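Local structure of trilobed Protease (Pyrococcus furiosus, 2GOP) at residues Val185-Arg190 with Asp201-Glu206. The protein is probably a peptide-cleaving enzyme, represented here by its seven-bladed beta-propeller domain, whose ring is not closed by a shared strand. Sequence-based numbering, arbitrary orientation.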
ATOM      1  N   VAL A 185      12.371  -2.758  15.618  1.00 30.70           N
ATOM      2  CA  VAL A 185      12.093  -3.600  14.466  1.00 32.95           C
ATOM      3  C   VAL A 185      10.613  -3.930  14.382  1.00 33.10           C
ATOM      4  O   VAL A 185      10.039  -4.480  15.327  1.00 32.28           O
ATOM      5  CB  VAL A 185      12.905  -4.896  14.529  1.00 31.40           C
ATOM      6  CG1 VAL A 185      12.616  -5.782  13.317  1.00 31.11           C
ATOM      7  CG2 VAL A 185      14.404  -4.575  14.609  1.00 34.82           C
ATOM      8  N   ASN A 186      10.020  -3.585  13.235  1.00 34.75           N
ATOM      9  CA  ASN A 186       8.633  -3.880  12.917  1.00 33.87           C
ATOM     10  C   ASN A 186       8.559  -5.138  12.062  1.00 34.40           C
ATOM     11  O   ASN A 186       9.150  -5.186  10.993  1.00 31.37           O
ATOM     12  CB  ASN A 186       8.002  -2.723  12.141  1.00 33.43           C
ATOM     13  CG  ASN A 186       8.241  -1.384  12.792  1.00 35.71           C
ATOM     14  OD1 ASN A 186       7.846  -1.178  13.925  1.00 35.79           O
ATOM     15  ND2 ASN A 186       8.854  -0.451  12.061  1.00 34.24           N
ATOM     16  N   VAL A 187       7.814  -6.134  12.539  1.00 34.91           N
ATOM     17  CA  VAL A 187       7.618  -7.394  11.826  1.00 39.00           C
ATOM     18  C   VAL A 187       6.116  -7.628  11.640  1.00 40.22           C
ATOM     19  O   VAL A 187       5.351  -7.510  12.600  1.00 36.45           O
ATOM     20  CB  VAL A 187       8.247  -8.573  12.619  1.00 40.54           C
ATOM     21  CG1 VAL A 187       8.121  -9.888  11.859  1.00 40.04           C
ATOM     22  CG2 VAL A 187       9.720  -8.281  12.907  1.00 43.33           C
ATOM     23  N   PRO A 188       5.679  -7.959  10.410  1.00 42.54           N
ATOM     24  CA  PRO A 188       4.248  -8.185  10.228  1.00 45.42           C
ATOM     25  C   PRO A 188       3.760  -9.336  11.098  1.00 46.98           C
ATOM     26  O   PRO A 188       4.416 -10.366  11.168  1.00 45.01           O
ATOM     27  CB  PRO A 188       4.131  -8.556   8.745  1.00 44.15           C
ATOM     28  CG  PRO A 188       5.357  -8.014   8.117  1.00 46.94           C
ATOM     29  CD  PRO A 188       6.421  -8.153   9.154  1.00 43.62           C
ATOM     30  N   HIS A 189       2.644  -9.141  11.786  1.00 50.69           N
ATOM     31  CA  HIS A 189       2.052 -10.205  12.568  1.00 54.67           C
ATOM     32  C   HIS A 189       1.173 -11.018  11.620  1.00 59.71           C
ATOM     33  O   HIS A 189      -0.006 -10.717  11.420  1.00 60.60           O
ATOM     34  CB  HIS A 189       1.261  -9.651  13.750  1.00 53.48           C
ATOM     35  CG  HIS A 189       0.713 -10.712  14.648  1.00 52.45           C
ATOM     36  ND1 HIS A 189       1.360 -11.131  15.788  1.00 52.90           N
ATOM     37  CD2 HIS A 189      -0.415 -11.454  14.560  1.00 53.08           C
ATOM     38  CE1 HIS A 189       0.649 -12.078  16.372  1.00 52.97           C
ATOM     39  NE2 HIS A 189      -0.433 -12.292  15.646  1.00 52.75           N
ATOM     40  N   ARG A 190       1.798 -12.027  11.020  1.00 66.51           N
ATOM     41  CA  ARG A 190       1.176 -12.955  10.061  1.00 68.89           C
ATOM     42  C   ARG A 190      -0.180 -13.505  10.498  1.00 71.77           C
ATOM     43  O   ARG A 190      -1.141 -13.501   9.729  1.00 72.46           O
ATOM     44  CB  ARG A 190       2.111 -14.159   9.872  1.00 70.25           C
ATOM     45  CG  ARG A 190       1.981 -14.885   8.538  1.00 71.39           C
ATOM     46  CD  ARG A 190       3.178 -14.576   7.660  1.00 76.27           C
ATOM     47  NE  ARG A 190       4.421 -14.975   8.326  1.00 78.07           N
ATOM     48  CZ  ARG A 190       5.610 -14.392   8.163  1.00 78.90           C
ATOM     49  NH1 ARG A 190       5.762 -13.352   7.343  1.00 79.28           N
ATOM     50  NH2 ARG A 190       6.660 -14.857   8.835  1.00 78.48           N
ATOM     51  N   ASP A 201       4.121  -6.936  15.101  1.00 34.76           N
ATOM     52  CA  ASP A 201       4.862  -7.079  16.350  1.00 35.97           C
ATOM     53  C   ASP A 201       6.040  -6.120  16.260  1.00 34.78           C
ATOM     54  O   ASP A 201       6.613  -5.946  15.191  1.00 38.58           O
ATOM     55  CB  ASP A 201       5.369  -8.506  16.529  1.00 36.57           C
ATOM     56  CG  ASP A 201       4.249  -9.521  16.630  1.00 38.81           C
ATOM     57  OD1 ASP A 201       3.143  -9.162  17.083  1.00 37.87           O
ATOM     58  OD2 ASP A 201       4.484 -10.682  16.251  1.00 41.16           O
ATOM     59  N   ILE A 202       6.378  -5.472  17.366  1.00 35.69           N
ATOM     60  CA  ILE A 202       7.498  -4.519  17.385  1.00 35.83           C
ATOM     61  C   ILE A 202       8.480  -4.910  18.479  1.00 36.07           C
ATOM     62  O   ILE A 202       8.104  -5.030  19.646  1.00 36.18           O
ATOM     63  CB  ILE A 202       7.046  -3.075  17.625  1.00 35.15           C
ATOM     64  CG1 ILE A 202       6.003  -2.652  16.578  1.00 36.56           C
ATOM     65  CG2 ILE A 202       8.274  -2.129  17.614  1.00 33.82           C
ATOM     66  CD1 ILE A 202       5.277  -1.361  16.916  1.00 29.40           C
ATOM     67  N   TYR A 203       9.734  -5.108  18.076  1.00 39.30           N
ATOM     68  CA  TYR A 203      10.811  -5.518  18.967  1.00 37.50           C
ATOM     69  C   TYR A 203      11.815  -4.401  19.096  1.00 37.45           C
ATOM     70  O   TYR A 203      11.864  -3.495  18.267  1.00 36.20           O
ATOM     71  CB  TYR A 203      11.534  -6.741  18.403  1.00 38.02           C
ATOM     72  CG  TYR A 203      10.652  -7.947  18.239  1.00 36.71           C
ATOM     73  CD1 TYR A 203       9.872  -8.114  17.099  1.00 36.81           C
ATOM     74  CD2 TYR A 203      10.608  -8.929  19.219  1.00 38.03           C
ATOM     75  CE1 TYR A 203       9.046  -9.231  16.956  1.00 41.20           C
ATOM     76  CE2 TYR A 203       9.805 -10.051  19.084  1.00 38.39           C
ATOM     77  CZ  TYR A 203       9.028 -10.198  17.953  1.00 40.58           C
ATOM     78  OH  TYR A 203       8.240 -11.313  17.830  1.00 43.72           O
ATOM     79  N   ILE A 204      12.625  -4.470  20.139  1.00 37.19           N
ATOM     80  CA  ILE A 204      13.811  -3.638  20.227  1.00 39.93           C
ATOM     81  C   ILE A 204      15.036  -4.563  20.295  1.00 38.66           C
ATOM     82  O   ILE A 204      15.046  -5.552  21.036  1.00 37.00           O
ATOM     83  CB  ILE A 204      13.732  -2.609  21.396  1.00 42.00           C
ATOM     84  CG1 ILE A 204      14.839  -1.553  21.239  1.00 47.26           C
ATOM     85  CG2 ILE A 204      13.794  -3.320  22.758  1.00 42.84           C
ATOM     86  CD1 ILE A 204      14.449  -0.144  21.710  1.00 40.07           C
ATOM     87  N   TRP A 205      16.049  -4.228  19.502  1.00 37.68           N
ATOM     88  CA  TRP A 205      17.128  -5.132  19.175  1.00 38.27           C
ATOM     89  C   TRP A 205      18.470  -4.499  19.525  1.00 39.41           C
ATOM     90  O   TRP A 205      18.699  -3.322  19.243  1.00 38.58           O
ATOM     91  CB  TRP A 205      17.066  -5.438  17.671  1.00 40.29           C
ATOM     92  CG  TRP A 205      17.915  -6.600  17.206  1.00 41.45           C
ATOM     93  CD1 TRP A 205      17.494  -7.883  16.984  1.00 41.37           C
ATOM     94  CD2 TRP A 205      19.313  -6.575  16.876  1.00 42.32           C
ATOM     95  NE1 TRP A 205      18.543  -8.656  16.548  1.00 44.13           N
ATOM     96  CE2 TRP A 205      19.671  -7.882  16.479  1.00 39.68           C
ATOM     97  CE3 TRP A 205      20.298  -5.582  16.893  1.00 43.26           C
ATOM     98  CZ2 TRP A 205      20.971  -8.220  16.093  1.00 43.62           C
ATOM     99  CZ3 TRP A 205      21.592  -5.916  16.514  1.00 43.49           C
ATOM    100  CH2 TRP A 205      21.916  -7.226  16.112  1.00 42.82           C
ATOM    101  N   GLU A 206      19.347  -5.273  20.150  1.00 40.00           N
ATOM    102  CA  GLU A 206      20.719  -4.841  20.372  1.00 42.39           C
ATOM    103  C   GLU A 206      21.643  -6.034  20.597  1.00 43.64           C
ATOM    104  O   GLU A 206      21.296  -6.967  21.322  1.00 42.12           O
ATOM    105  CB  GLU A 206      20.817  -3.869  21.558  1.00 43.53           C
ATOM    106  CG  GLU A 206      22.197  -3.214  21.678  1.00 44.84           C
ATOM    107  CD  GLU A 206      22.271  -2.131  22.756  1.00 48.16           C
ATOM    108  OE1 GLU A 206      21.485  -2.192  23.719  1.00 44.05           O
ATOM    109  OE2 GLU A 206      23.139  -1.230  22.641  1.00 49.89           O
TER
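Both oxygens of the Asp201 carboxylate face ND1 of His189, a forked hydrogen bond with 3.0 Å from ND1 to OD1 and 3.2 Å from ND1 to OD2. The carboxylate stands nearly upright to the imidazole, 80° between planes, and each oxygen is met on its syn side, with ND1 somewhat out of the carboxylate plane. In His189 the anti CG (chi1 -176°) places the ring where ND1 meets Asp201. OD1 also accepts from the backbone N of Lys216, while NE2 of His189 bonds Glu191, so an imidazole, with two ring nitrogens, suits the place. An alanine at His189 would probably leave the Asp201 carboxylate without its ring partner and freer to turn. Strands 182-188 and 200-206 are the antiparallel middle pair of a four-stranded propeller blade; here four backbone hydrogen bonds join Val185 and Val187 to Tyr203 and Asp201, among them Val185 N to Tyr203 O at 2.8 Å. On the face bearing Asp201, compact beta-branched valines pack against larger neighbours: Val187 CG2 obliquely by Tyr203 CD1 (4.2 Å), Val185 CG2 beside Trp205 CB (4.1 Å). On the other, Asn186 lies alongside Ile202, its amide bonded to Ser175 and Ala221. Polar groups thus tie this hairpin to neighbouring strands, and the nearby acids probably favour a protonated His189.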